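Local structure of galactose mutarotase-like protein (Clostridium acetobutylicum, 3OS7) at residues D6-K10 and I21-G27; P69-G73 and Y184-F188; R82-F88 and I307-N311; H149-L155 and T168-S174; T260-A264 and V276-S281. The protein probably binds carbohydrates and may act as an aldose 1-epimerase, interconverting the alpha and beta anomers of aldose sugars. One frame throughout, in Å; residues are numbered along the deposited sequence. Where two conformers were deposited one is given.

Contact 1 of 5, residues D6-K10 and I21-G27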
# COMPACT_ATOMS: atom_id res chain seq x y z
N ASP A 6 1.27 10.85 25.76
CA ASP A 6 0.93 10.63 24.35
C ASP A 6 1.37 9.24 23.86
O ASP A 6 1.44 9.00 22.65
CB ASP A 6 1.55 11.73 23.50
CG ASP A 6 3.06 11.73 23.55
OD1 ASP A 6 3.64 10.99 24.40
OD2 ASP A 6 3.68 12.48 22.76
N LEU A 7 1.66 8.34 24.80
CA LEU A 7 1.95 6.96 24.48
C LEU A 7 0.87 6.04 25.02
O LEU A 7 0.73 5.90 26.22
CB LEU A 7 3.33 6.57 25.05
CG LEU A 7 3.77 5.12 24.86
CD1 LEU A 7 4.08 4.83 23.35
CD2 LEU A 7 5.00 4.88 25.74
N TRP A 8 0.13 5.38 24.12
CA TRP A 8 -0.97 4.51 24.54
C TRP A 8 -1.50 3.66 23.40
O TRP A 8 -1.23 3.93 22.21
CB TRP A 8 -2.11 5.31 25.21
CG TRP A 8 -2.56 6.52 24.46
CD1 TRP A 8 -2.14 7.80 24.66
CD2 TRP A 8 -3.48 6.56 23.37
NE1 TRP A 8 -2.77 8.65 23.77
CE2 TRP A 8 -3.59 7.91 22.96
CE3 TRP A 8 -4.26 5.59 22.70
CZ2 TRP A 8 -4.43 8.32 21.94
CZ3 TRP A 8 -5.08 6.00 21.68
CH2 TRP A 8 -5.14 7.35 21.29
N ILE A 9 -2.23 2.62 23.78
CA ILE A 9 -2.93 1.74 22.84
C ILE A 9 -4.30 1.49 23.42
O ILE A 9 -4.42 1.04 24.55
CB ILE A 9 -2.23 0.39 22.64
CG1 ILE A 9 -0.79 0.59 22.12
CG2 ILE A 9 -3.07 -0.52 21.71
CD1 ILE A 9 -0.00 -0.72 21.97
N LYS A 10 -5.34 1.72 22.62
CA LYS A 10 -6.74 1.58 23.06
C LYS A 10 -7.49 0.70 22.08
O LYS A 10 -7.49 0.97 20.89
CB LYS A 10 -7.40 2.95 23.18
CG LYS A 10 -8.86 2.92 23.61
CD LYS A 10 -9.40 4.33 23.79
CE LYS A 10 -10.81 4.32 24.34
NZ LYS A 10 -11.30 5.71 24.59
N ILE A 21 -8.30 -0.71 16.91
CA ILE A 21 -7.21 -0.32 17.79
C ILE A 21 -6.71 1.06 17.42
O ILE A 21 -6.29 1.29 16.26
CB ILE A 21 -6.01 -1.34 17.76
CG1 ILE A 21 -6.45 -2.79 17.98
CG2 ILE A 21 -4.93 -0.89 18.76
CD1 ILE A 21 -6.92 -3.11 19.37
N ARG A 22 -6.78 1.99 18.37
CA ARG A 22 -6.20 3.32 18.24
C ARG A 22 -4.87 3.31 19.01
O ARG A 22 -4.80 2.79 20.12
CB ARG A 22 -7.13 4.33 18.86
CG ARG A 22 -7.04 5.70 18.30
CD ARG A 22 -8.20 6.56 18.84
NE ARG A 22 -9.54 6.07 18.48
CZ ARG A 22 -10.21 6.41 17.37
NH1 ARG A 22 -9.69 7.20 16.45
NH2 ARG A 22 -11.42 5.91 17.17
N PHE A 23 -3.82 3.86 18.42
CA PHE A 23 -2.51 3.82 19.07
C PHE A 23 -1.75 5.10 18.81
O PHE A 23 -1.93 5.74 17.77
CB PHE A 23 -1.71 2.52 18.74
CG PHE A 23 -1.47 2.23 17.26
CD1 PHE A 23 -2.52 1.90 16.41
CD2 PHE A 23 -0.18 2.14 16.76
CE1 PHE A 23 -2.28 1.57 15.08
CE2 PHE A 23 0.06 1.85 15.41
CZ PHE A 23 -0.99 1.57 14.57
N ALA A 24 -0.90 5.48 19.77
CA ALA A 24 -0.30 6.79 19.81
C ALA A 24 1.11 6.69 20.39
O ALA A 24 1.34 5.97 21.38
CB ALA A 24 -1.15 7.73 20.68
N ALA A 25 2.04 7.40 19.76
CA ALA A 25 3.38 7.55 20.32
C ALA A 25 4.06 8.69 19.61
O ALA A 25 3.79 8.92 18.43
CB ALA A 25 4.20 6.24 20.14
N GLY A 26 4.88 9.43 20.33
CA GLY A 26 5.72 10.48 19.75
C GLY A 26 4.99 11.59 19.03
O GLY A 26 5.55 12.21 18.12
N GLY A 27 3.77 11.89 19.44
CA GLY A 27 2.96 12.92 18.79
C GLY A 27 2.09 12.45 17.63
O GLY A 27 1.26 13.22 17.13
O HOH W 1 1.30 10.54 20.28
O HOH W 2 5.49 8.82 23.09
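W8 pairs with A24 and K10 with R22 through two antiparallel bonds each, the short strands 8-10 and 21-25 running 173° apart at 4.7 Å between axes; I9 and F23 form the non-hydrogen-bonded pair between them. The indole of W8 is folded back over the partner strand because chi1 (48°) sets CG between its own N and carbonyl carbon. The CB of A24 lies over one face of the indole, 3.3 Å from W8 CE2, in a CH-pi contact toward the five-membered ring. R22 runs alongside the indole in the same direction, its CB in the ring plane at the edge, 3.9 Å from W8 CZ3. Its NE forms a salt bridge with E12. The other face of the hairpin is apolar: I9 CG2 meets I21 CG2 at 3.5 Å, and L7 CD1 comes equally near A25 CB. Beyond the last pair a water joins D6 OD1 (3.1 Å) to G26 N (2.9 Å), carrying the link into the turn. This is a beta hairpin, with 8-14 as the outermost strand of its sheet in this chain; strand 28-33 pairs with the other side of 18-25, and strands 118-125 and 128-137 pack against I9 and I21.

Contact 2 of 5, residues P69-G73 and Y184-F188. With TLA (L(+)-tartaric acid), chain F.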
# COMPACT_ATOMS: atom_id res chain seq x y z
N PRO A 69 -12.43 -1.10 0.34
CA PRO A 69 -11.51 -0.51 1.32
C PRO A 69 -10.26 0.07 0.68
O PRO A 69 -9.51 0.85 1.32
CB PRO A 69 -11.18 -1.71 2.22
CG PRO A 69 -11.23 -2.86 1.30
CD PRO A 69 -12.41 -2.57 0.39
N GLN A 70 -10.03 -0.29 -0.58
CA GLN A 70 -8.80 0.09 -1.23
C GLN A 70 -8.61 1.59 -1.50
O GLN A 70 -7.51 2.00 -1.87
CB GLN A 70 -8.61 -0.67 -2.54
CG GLN A 70 -9.64 -0.40 -3.61
CD GLN A 70 -10.75 -1.38 -3.54
OE1 GLN A 70 -11.00 -1.95 -2.50
NE2 GLN A 70 -11.46 -1.58 -4.66
N VAL A 71 -9.66 2.40 -1.36
CA VAL A 71 -9.57 3.85 -1.50
C VAL A 71 -9.41 4.61 -0.18
O VAL A 71 -9.51 5.83 -0.15
CB VAL A 71 -10.75 4.40 -2.31
CG1 VAL A 71 -10.69 3.79 -3.68
CG2 VAL A 71 -12.11 4.16 -1.61
N TYR A 72 -9.11 3.87 0.91
CA TYR A 72 -8.78 4.44 2.20
C TYR A 72 -7.54 3.79 2.83
O TYR A 72 -7.27 2.59 2.68
CB TYR A 72 -9.93 4.25 3.19
CG TYR A 72 -11.18 4.98 2.77
CD1 TYR A 72 -11.31 6.36 2.98
CD2 TYR A 72 -12.23 4.30 2.16
CE1 TYR A 72 -12.47 7.05 2.57
CE2 TYR A 72 -13.39 4.97 1.78
CZ TYR A 72 -13.50 6.33 1.97
OH TYR A 72 -14.66 6.99 1.58
N GLY A 73 -6.82 4.60 3.58
CA GLY A 73 -5.75 4.09 4.47
C GLY A 73 -4.66 3.30 3.76
O GLY A 73 -4.15 3.70 2.69
N TYR A 184 0.58 -2.32 -1.85
CA TYR A 184 -0.40 -1.58 -1.11
C TYR A 184 -1.10 -0.58 -2.01
O TYR A 184 -0.50 -0.01 -2.90
CB TYR A 184 0.23 -0.79 0.01
CG TYR A 184 0.51 -1.59 1.25
CD1 TYR A 184 1.67 -2.30 1.38
CD2 TYR A 184 -0.40 -1.60 2.30
CE1 TYR A 184 1.91 -3.04 2.51
CE2 TYR A 184 -0.18 -2.32 3.41
CZ TYR A 184 0.99 -3.02 3.55
OH TYR A 184 1.22 -3.75 4.70
N HIS A 185 -2.38 -0.35 -1.73
CA HIS A 185 -3.15 0.64 -2.47
C HIS A 185 -3.29 1.94 -1.66
O HIS A 185 -4.36 2.53 -1.58
CB HIS A 185 -4.50 0.03 -2.77
CG HIS A 185 -5.20 0.62 -3.94
ND1 HIS A 185 -5.64 1.92 -3.96
CD2 HIS A 185 -5.59 0.07 -5.12
CE1 HIS A 185 -6.26 2.16 -5.11
NE2 HIS A 185 -6.25 1.05 -5.83
N SER A 186 -2.17 2.40 -1.12
CA SER A 186 -2.17 3.43 -0.09
C SER A 186 -2.81 4.76 -0.54
O SER A 186 -2.44 5.32 -1.58
CB SER A 186 -0.72 3.66 0.34
OG SER A 186 -0.09 2.41 0.59
N ALA A 187 -3.74 5.26 0.28
CA ALA A 187 -4.58 6.42 -0.04
C ALA A 187 -4.23 7.63 0.82
O ALA A 187 -4.40 7.59 2.05
CB ALA A 187 -6.06 6.05 0.13
N PHE A 188 -3.72 8.68 0.18
CA PHE A 188 -3.22 9.87 0.84
C PHE A 188 -4.12 11.08 0.68
O PHE A 188 -4.59 11.36 -0.41
CB PHE A 188 -1.84 10.22 0.28
CG PHE A 188 -0.79 9.22 0.66
CD1 PHE A 188 -0.13 9.33 1.87
CD2 PHE A 188 -0.50 8.15 -0.16
CE1 PHE A 188 0.82 8.38 2.24
CE2 PHE A 188 0.43 7.22 0.22
CZ PHE A 188 1.08 7.35 1.42
O1 TLA F . -11.84 0.67 -6.20
O11 TLA F . -11.86 2.06 -7.87
C1 TLA F . -11.43 1.03 -7.31
C2 TLA F . -10.38 0.23 -7.98
O2 TLA F . -9.93 -0.82 -7.12
C3 TLA F . -9.22 1.17 -8.32
O3 TLA F . -8.78 1.80 -7.10
C4 TLA F . -8.14 0.38 -9.03
O4 TLA F . -8.33 0.12 -10.25
O41 TLA F . -7.12 0.02 -8.39
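Q70 packs its CB over one face of the H185 ring beside a bound tartrate. From CB, 3.7 Å from Q70 O, the histidine projects toward the 69-73 loop, with CG anti to the backbone N (chi1 -157°). CG then lies 3.9 Å from Q70 CB, the carbon that makes the CH-pi contact. ND1 comes within 2.8 Å of Q70 O, but the angle is too poor for a hydrogen bond. CE1 approaches tartrate O3, and at the tip NE2 donates to tartrate O41 over 2.9 Å, near the ring plane. The Q70 chain bends at chi2 (-93°) to bring NE2 to the same ligand, giving bonds to O1 (2.8 Å) and O2 (3.0 Å). R68 and H109 also bind the tartrate, which probably comes from the crystallisation liquor yet is consistent with a sugar pocket as in galactose mutarotases. Behind the pocket A187 N bonds to G73 O at 2.9 Å, straight at 171°. The loop lies between helix 62-67 and strand 76-77; strand 178-189 is flanked by strands 76-77 and 297-303, with H185 touching C299 and E301.

Contact 3 of 5, residues R82-F88 and I307-N311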
# COMPACT_ATOMS: atom_id res chain seq x y z
N ARG A 82 -3.48 -6.17 -11.49
CA ARG A 82 -4.13 -7.14 -12.37
C ARG A 82 -3.36 -8.42 -12.74
O ARG A 82 -2.14 -8.42 -12.90
CB ARG A 82 -4.56 -6.43 -13.66
CG ARG A 82 -5.57 -5.35 -13.43
CD ARG A 82 -5.54 -4.37 -14.57
NE ARG A 82 -6.61 -3.40 -14.39
CZ ARG A 82 -6.50 -2.26 -13.74
NH1 ARG A 82 -5.34 -1.87 -13.22
NH2 ARG A 82 -7.56 -1.48 -13.64
N ILE A 83 -4.10 -9.53 -12.82
CA ILE A 83 -3.64 -10.75 -13.46
C ILE A 83 -4.53 -10.97 -14.68
O ILE A 83 -5.77 -11.14 -14.53
CB ILE A 83 -3.72 -12.00 -12.55
CG1 ILE A 83 -3.02 -11.79 -11.20
CG2 ILE A 83 -3.20 -13.28 -13.29
CD1 ILE A 83 -1.59 -11.39 -11.26
N ASP A 84 -3.91 -10.98 -15.86
CA ASP A 84 -4.60 -11.18 -17.14
C ASP A 84 -5.50 -12.41 -17.18
O ASP A 84 -5.05 -13.55 -16.94
CB ASP A 84 -3.50 -11.23 -18.24
CG ASP A 84 -4.05 -11.35 -19.66
OD1 ASP A 84 -5.29 -11.46 -19.84
OD2 ASP A 84 -3.21 -11.32 -20.60
N ASP A 85 -6.81 -12.19 -17.42
CA ASP A 85 -7.79 -13.30 -17.48
C ASP A 85 -7.90 -14.11 -16.18
O ASP A 85 -8.46 -15.20 -16.17
CB ASP A 85 -7.51 -14.25 -18.67
CG ASP A 85 -7.73 -13.62 -20.02
OD1 ASP A 85 -8.41 -12.57 -20.11
OD2 ASP A 85 -7.18 -14.16 -21.02
N GLY A 86 -7.38 -13.56 -15.09
CA GLY A 86 -7.36 -14.23 -13.81
C GLY A 86 -6.57 -15.53 -13.78
O GLY A 86 -6.86 -16.41 -12.95
N THR A 87 -5.58 -15.67 -14.66
CA THR A 87 -4.89 -16.96 -14.75
C THR A 87 -3.42 -16.79 -15.06
O THR A 87 -3.00 -15.85 -15.74
CB THR A 87 -5.56 -17.92 -15.80
OG1 THR A 87 -5.00 -19.25 -15.73
CG2 THR A 87 -5.44 -17.38 -17.20
N PHE A 88 -2.63 -17.71 -14.52
CA PHE A 88 -1.18 -17.76 -14.81
C PHE A 88 -0.72 -19.17 -14.51
O PHE A 88 -1.43 -19.92 -13.87
CB PHE A 88 -0.36 -16.73 -14.02
CG PHE A 88 -0.33 -16.95 -12.51
CD1 PHE A 88 -1.29 -16.37 -11.70
CD2 PHE A 88 0.65 -17.73 -11.91
CE1 PHE A 88 -1.25 -16.54 -10.33
CE2 PHE A 88 0.69 -17.91 -10.54
CZ PHE A 88 -0.28 -17.32 -9.75
N ILE A 307 2.84 -5.05 -12.69
CA ILE A 307 1.48 -5.50 -12.92
C ILE A 307 1.53 -6.76 -13.80
O ILE A 307 2.31 -6.81 -14.75
CB ILE A 307 0.66 -4.43 -13.66
CG1 ILE A 307 0.50 -3.18 -12.80
CG2 ILE A 307 -0.75 -5.00 -14.05
CD1 ILE A 307 -0.32 -2.05 -13.48
N ASN A 308 0.72 -7.76 -13.45
CA ASN A 308 0.61 -9.02 -14.23
C ASN A 308 1.94 -9.80 -14.27
O ASN A 308 2.18 -10.49 -15.21
CB ASN A 308 0.12 -8.69 -15.66
CG ASN A 308 -0.37 -9.92 -16.45
OD1 ASN A 308 -0.97 -10.84 -15.91
ND2 ASN A 308 -0.18 -9.88 -17.76
N SER A 309 2.78 -9.64 -13.24
CA SER A 309 4.14 -10.19 -13.23
C SER A 309 4.25 -11.70 -13.54
O SER A 309 5.19 -12.10 -14.21
CB SER A 309 4.87 -9.90 -11.91
OG SER A 309 4.33 -10.61 -10.81
N PRO A 310 3.31 -12.53 -13.08
CA PRO A 310 3.44 -13.95 -13.42
C PRO A 310 3.35 -14.26 -14.92
O PRO A 310 3.77 -15.33 -15.34
CB PRO A 310 2.25 -14.58 -12.68
CG PRO A 310 1.89 -13.63 -11.66
CD PRO A 310 2.13 -12.30 -12.24
N ASN A 311 2.80 -13.34 -15.71
CA ASN A 311 2.59 -13.59 -17.14
C ASN A 311 3.49 -12.82 -18.11
O ASN A 311 3.37 -13.03 -19.31
CB ASN A 311 1.12 -13.26 -17.49
CG ASN A 311 0.14 -14.29 -16.96
OD1 ASN A 311 0.35 -15.51 -17.12
ND2 ASN A 311 -0.97 -13.81 -16.38
O HOH W 3 -0.81 -11.70 -19.94
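Two overlapping beta turns, type II from I83 to G86 and type I' from D84 to T87, break strand 82-90, and the 307-311 loop packs against this kink, with N308 and N311 meeting its backbone. N308 OD1 takes two donors from opposite faces of its carbonyl plane: D84 N at 2.9 Å, well above that plane, and N311 ND2 at 3.0 Å. The same ND2 also donates to T87 O (2.9 Å, 169°), and since both acceptors lie close to the N311 amide plane, the pair of bonds fixes the rotation of that amide. This bridges both arms of the broken strand, which is the middle one of a three-stranded antiparallel sheet between 93-96 and 106-108. P310 covers one face of the F88 ring: its CB is 3.5 Å from F88 CG, while its CG makes the CH-pi contact, offset toward the rim. Y95 stacks on the same phenylalanine. P310 CD also touches I83 CD1 at 4.0 Å, the two side chains crossing at about a right angle. A water joins D84 OD2 to N308 ND2, while D84 OD1 forms a salt bridge with R216.

Contact 4 of 5, residues H149-L155 and T168-S174. With EDO (1,2-ethanediol), chain H.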
# COMPACT_ATOMS: atom_id res chain seq x y z
N HIS A 149 -2.57 -22.89 -1.15
CA HIS A 149 -1.40 -22.75 -0.32
C HIS A 149 -1.81 -22.09 0.98
O HIS A 149 -2.23 -20.93 0.97
CB HIS A 149 -0.34 -21.84 -0.97
CG HIS A 149 0.13 -22.30 -2.31
ND1 HIS A 149 1.13 -23.23 -2.47
CD2 HIS A 149 -0.26 -21.95 -3.56
CE1 HIS A 149 1.33 -23.44 -3.77
NE2 HIS A 149 0.48 -22.69 -4.45
N GLU A 150 -1.69 -22.81 2.09
CA GLU A 150 -1.83 -22.19 3.41
C GLU A 150 -0.74 -21.12 3.59
O GLU A 150 0.39 -21.28 3.13
CB GLU A 150 -1.79 -23.22 4.54
CG GLU A 150 -3.02 -24.15 4.50
CD GLU A 150 -3.19 -25.00 5.76
OE1 GLU A 150 -2.24 -25.67 6.16
OE2 GLU A 150 -4.32 -25.03 6.32
N PHE A 151 -1.09 -20.02 4.21
CA PHE A 151 -0.12 -18.96 4.49
C PHE A 151 -0.56 -18.11 5.67
O PHE A 151 -1.71 -18.15 6.08
CB PHE A 151 0.16 -18.10 3.23
CG PHE A 151 -1.02 -17.27 2.74
CD1 PHE A 151 -1.32 -16.06 3.34
CD2 PHE A 151 -1.79 -17.69 1.65
CE1 PHE A 151 -2.39 -15.30 2.89
CE2 PHE A 151 -2.84 -16.94 1.19
CZ PHE A 151 -3.14 -15.71 1.83
N GLN A 152 0.38 -17.35 6.23
CA GLN A 152 0.05 -16.33 7.21
C GLN A 152 0.68 -15.03 6.76
O GLN A 152 1.88 -14.95 6.55
CB GLN A 152 0.56 -16.66 8.60
CG GLN A 152 0.15 -15.64 9.67
CD GLN A 152 0.74 -15.95 11.03
OE1 GLN A 152 1.95 -15.75 11.25
NE2 GLN A 152 -0.09 -16.44 11.94
N PHE A 153 -0.16 -14.01 6.63
CA PHE A 153 0.27 -12.65 6.45
C PHE A 153 0.34 -11.95 7.82
O PHE A 153 -0.47 -12.21 8.72
CB PHE A 153 -0.73 -11.92 5.55
CG PHE A 153 -0.19 -11.48 4.22
CD1 PHE A 153 0.41 -10.25 4.08
CD2 PHE A 153 -0.33 -12.30 3.10
CE1 PHE A 153 0.86 -9.83 2.84
CE2 PHE A 153 0.12 -11.89 1.85
CZ PHE A 153 0.71 -10.66 1.73
N LYS A 154 1.29 -11.04 7.98
CA LYS A 154 1.38 -10.23 9.19
C LYS A 154 1.72 -8.80 8.83
O LYS A 154 2.60 -8.56 7.97
CB LYS A 154 2.45 -10.77 10.14
CG LYS A 154 2.63 -9.94 11.39
CD LYS A 154 3.32 -10.71 12.56
CE LYS A 154 4.60 -11.40 12.20
NZ LYS A 154 4.81 -12.55 13.17
N LEU A 155 1.01 -7.87 9.44
CA LEU A 155 1.34 -6.45 9.37
C LEU A 155 1.77 -6.05 10.78
O LEU A 155 1.01 -6.22 11.74
CB LEU A 155 0.17 -5.59 8.89
CG LEU A 155 -0.62 -6.05 7.69
CD1 LEU A 155 -1.75 -5.09 7.32
CD2 LEU A 155 0.30 -6.25 6.51
N THR A 168 5.69 -5.64 6.66
CA THR A 168 4.73 -6.56 6.04
C THR A 168 5.46 -7.88 5.80
O THR A 168 6.57 -7.90 5.29
CB THR A 168 4.24 -6.01 4.70
OG1 THR A 168 3.75 -4.68 4.91
CG2 THR A 168 3.17 -6.89 4.08
N SER A 169 4.85 -8.99 6.17
CA SER A 169 5.51 -10.27 5.92
C SER A 169 4.50 -11.32 5.62
O SER A 169 3.35 -11.23 6.06
CB SER A 169 6.38 -10.69 7.12
OG SER A 169 5.63 -10.72 8.30
N VAL A 170 4.93 -12.33 4.87
CA VAL A 170 4.11 -13.47 4.60
C VAL A 170 5.01 -14.70 4.63
O VAL A 170 6.18 -14.61 4.25
CB VAL A 170 3.35 -13.36 3.27
CG1 VAL A 170 4.27 -13.07 2.13
CG2 VAL A 170 2.55 -14.60 3.04
N VAL A 171 4.47 -15.81 5.12
CA VAL A 171 5.18 -17.08 5.19
C VAL A 171 4.31 -18.13 4.49
O VAL A 171 3.11 -18.18 4.68
CB VAL A 171 5.53 -17.50 6.65
CG1 VAL A 171 4.32 -17.57 7.55
CG2 VAL A 171 6.24 -18.85 6.64
N ASN A 172 4.94 -18.91 3.62
CA ASN A 172 4.30 -19.99 2.92
C ASN A 172 4.23 -21.17 3.88
O ASN A 172 5.27 -21.69 4.28
CB ASN A 172 5.11 -20.34 1.68
CG ASN A 172 4.58 -21.54 0.93
OD1 ASN A 172 3.46 -22.02 1.16
ND2 ASN A 172 5.39 -22.03 -0.00
N LEU A 173 3.02 -21.56 4.28
CA LEU A 173 2.81 -22.68 5.20
C LEU A 173 2.40 -23.97 4.47
O LEU A 173 2.00 -24.96 5.09
CB LEU A 173 1.76 -22.29 6.26
CG LEU A 173 2.17 -21.10 7.17
CD1 LEU A 173 1.02 -20.62 8.10
CD2 LEU A 173 3.46 -21.41 7.98
N SER A 174 2.50 -23.96 3.15
CA SER A 174 2.09 -25.07 2.30
C SER A 174 3.29 -25.94 1.99
O SER A 174 4.42 -25.57 2.29
CB SER A 174 1.46 -24.57 0.98
OG SER A 174 2.40 -24.27 -0.05
C1 EDO H . 5.58 -14.07 8.31
O1 EDO H . 6.33 -13.31 9.25
C2 EDO H . 4.09 -13.91 8.59
O2 EDO H . 3.76 -14.37 9.92
O HOH W 4 -0.91 -26.63 4.26
O HOH W 5 5.42 -8.42 9.81
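F153 and V170 face each other across a non-hydrogen-bonded pair of the antiparallel hairpin formed by strands 151-160 and 163-172. The F153 chi1 of -115° falls between staggered positions, and it brings one ring face over V170 CB, which stands 3.8 Å above the plane over the ring centre. T168 CG2 meets the edge of that ring, 3.9 Å from F153 CE1, and also touches L155 CD2, the threonine and leucine lying side by side. F151 instead turns its CG back between N and carbonyl carbon (chi1 67°), and its ring grazes V170 CG2. On the Q152, K154, S169 and V171 face, an ethanediol, probably from the crystallisation liquor, bridges Q152 OE1 (2.6 Å) and S169 OG (2.8 Å), the glutamine reaching it with an extended chain. At the strand ends, N172 OD1 accepts from S174 N in an Asx turn and from S174 OG at 2.8 Å. That hydroxyl in turn receives H149 ND1 at 2.9 Å, almost exactly in the imidazole plane. The chain of bonds therefore has a direction, from imidazole to hydroxyl to amide oxygen. With ND1 protonated, a neutral H149 would use NE2 to accept from Y95 OH, its hydrogen-bonding partner there.

Contact 5 of 5, residues T260-A264 and V276-S281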
# COMPACT_ATOMS: atom_id res chain seq x y z
N THR A 260 20.72 7.56 0.78
CA THR A 260 19.83 7.04 -0.27
C THR A 260 18.37 7.03 0.22
O THR A 260 18.08 6.84 1.40
CB THR A 260 20.21 5.66 -0.78
OG1 THR A 260 20.17 4.72 0.30
CG2 THR A 260 21.62 5.68 -1.43
N PHE A 261 17.47 7.22 -0.73
CA PHE A 261 16.04 7.24 -0.44
C PHE A 261 15.34 6.57 -1.59
O PHE A 261 15.70 6.78 -2.74
CB PHE A 261 15.55 8.67 -0.34
CG PHE A 261 14.06 8.78 -0.14
CD1 PHE A 261 13.50 8.62 1.11
CD2 PHE A 261 13.22 9.02 -1.20
CE1 PHE A 261 12.13 8.69 1.29
CE2 PHE A 261 11.85 9.10 -1.03
CZ PHE A 261 11.31 8.94 0.21
N ARG A 262 14.35 5.75 -1.24
CA ARG A 262 13.42 5.19 -2.19
C ARG A 262 12.01 5.44 -1.67
O ARG A 262 11.72 5.23 -0.50
CB ARG A 262 13.67 3.70 -2.40
CG ARG A 262 12.66 3.00 -3.36
CD ARG A 262 12.85 1.48 -3.46
NE ARG A 262 14.13 1.24 -4.10
CZ ARG A 262 14.42 0.31 -5.00
NH1 ARG A 262 13.53 -0.55 -5.44
NH2 ARG A 262 15.65 0.26 -5.49
N GLY A 263 11.15 5.94 -2.55
CA GLY A 263 9.76 6.15 -2.19
C GLY A 263 9.21 7.42 -2.77
O GLY A 263 9.61 7.85 -3.84
N ALA A 264 8.26 7.99 -2.04
CA ALA A 264 7.53 9.16 -2.48
C ALA A 264 7.44 10.18 -1.40
O ALA A 264 7.63 9.91 -0.21
CB ALA A 264 6.10 8.74 -2.99
N VAL A 276 6.28 12.03 3.95
CA VAL A 276 7.24 11.11 3.34
C VAL A 276 6.76 9.67 3.45
O VAL A 276 6.37 9.21 4.54
CB VAL A 276 8.63 11.24 3.99
CG1 VAL A 276 9.62 10.29 3.31
CG2 VAL A 276 9.16 12.68 3.96
N TYR A 277 6.83 8.95 2.34
CA TYR A 277 6.47 7.54 2.26
C TYR A 277 7.70 6.79 1.73
O TYR A 277 7.93 6.70 0.53
CB TYR A 277 5.29 7.38 1.30
CG TYR A 277 4.62 6.01 1.20
CD1 TYR A 277 4.78 5.03 2.16
CD2 TYR A 277 3.77 5.73 0.11
CE1 TYR A 277 4.08 3.82 2.06
CE2 TYR A 277 3.11 4.53 0.01
CZ TYR A 277 3.27 3.57 0.97
OH TYR A 277 2.58 2.37 0.88
N GLU A 278 8.51 6.30 2.66
CA GLU A 278 9.76 5.62 2.35
C GLU A 278 9.51 4.11 2.21
O GLU A 278 8.83 3.50 3.02
CB GLU A 278 10.80 5.91 3.44
CG GLU A 278 12.18 5.40 3.17
CD GLU A 278 13.25 5.97 4.13
OE1 GLU A 278 12.94 6.74 5.08
OE2 GLU A 278 14.43 5.63 3.89
N MSE A 279 10.07 3.53 1.17
CA MSE A 279 9.83 2.14 0.84
C MSE A 279 11.15 1.39 0.77
O MSE A 279 12.12 1.89 0.18
CB MSE A 279 9.16 2.04 -0.52
CG MSE A 279 7.94 2.85 -0.67
SE MSE A 279 7.47 3.21 -2.52
CE MSE A 279 6.17 4.52 -2.07
N SER A 280 11.18 0.18 1.31
CA SER A 280 12.37 -0.67 1.22
C SER A 280 12.57 -1.18 -0.21
O SER A 280 11.65 -1.14 -1.05
CB SER A 280 12.29 -1.83 2.21
OG SER A 280 11.32 -2.80 1.81
N SER A 281 13.77 -1.70 -0.47
CA SER A 281 14.18 -2.19 -1.79
C SER A 281 13.35 -3.35 -2.30
O SER A 281 13.40 -3.68 -3.49
CB SER A 281 15.65 -2.65 -1.75
OG SER A 281 16.51 -1.59 -1.45
O HOH W 6 16.40 7.97 3.19
O HOH W 7 15.00 4.61 1.46
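A264 and Y277 exchange two backbone hydrogen bonds, A264 N to Y277 O (2.9 Å) and Y277 N to A264 O (2.8 Å), and M279 N adds a third to R262 O at 2.9 Å and 175°. Between them G263 faces E278 in a non-hydrogen-bonded pair. G263 CA is 3.3 Å from Y277 O, a CA-H...O contact at the close approach of the two strands. The ladder belongs to the beta hairpin of strands 263-268 and 273-279; strand 329-340 pairs with the far side of 273-279, and 201-213 with 263-268.

The apolar contacts lie on both sides of the ladder. F261 CE1 touches V276 CG1 at 3.6 Å, the two side chains crossing at a slant, and the same ring atom is 3.8 Å from E278 CB. Selenomethionine M279, its chain extended beyond CG, passes SE close by G263 CA and carries CE toward A264.

Polar groups meet mainly through water. E278 OE2 accepts from one water that also donates to T260 O; a second water, 2.7 Å from E278 OE2, accepts from R262 N. The other carboxylate oxygen, OE1, bonds to Y337. The R262 chain bends at chi3 (-66°); its NE forms a salt bridge with D253, and NH1 bonds to Y283 O.

The centre of contact 2 lies about 7 Å from the centre of the chain, and two side-chain links tie it to its neighbours. Y184 OH is 2.7 Å from T168 OG1 of contact 4, and S186 OG is 2.7 Å from Y277 OH of contact 5, where F188 also packs on Y277. Thus strand 178-189, which brings H185 to the tartrate, is braced by hairpins whose centres lie about 21 and 17 Å away. Contact 1 closes before any other opens; contact 4 is nested within the chain loop closed by contact 2; contact 3 crosses contact 2 in sequence and encloses contacts 4 and 5. Contacts 1 and 3 lie on opposite sides of the chain's centre, centres about 40 Å apart, in this predominantly antiparallel beta-sandwich fold.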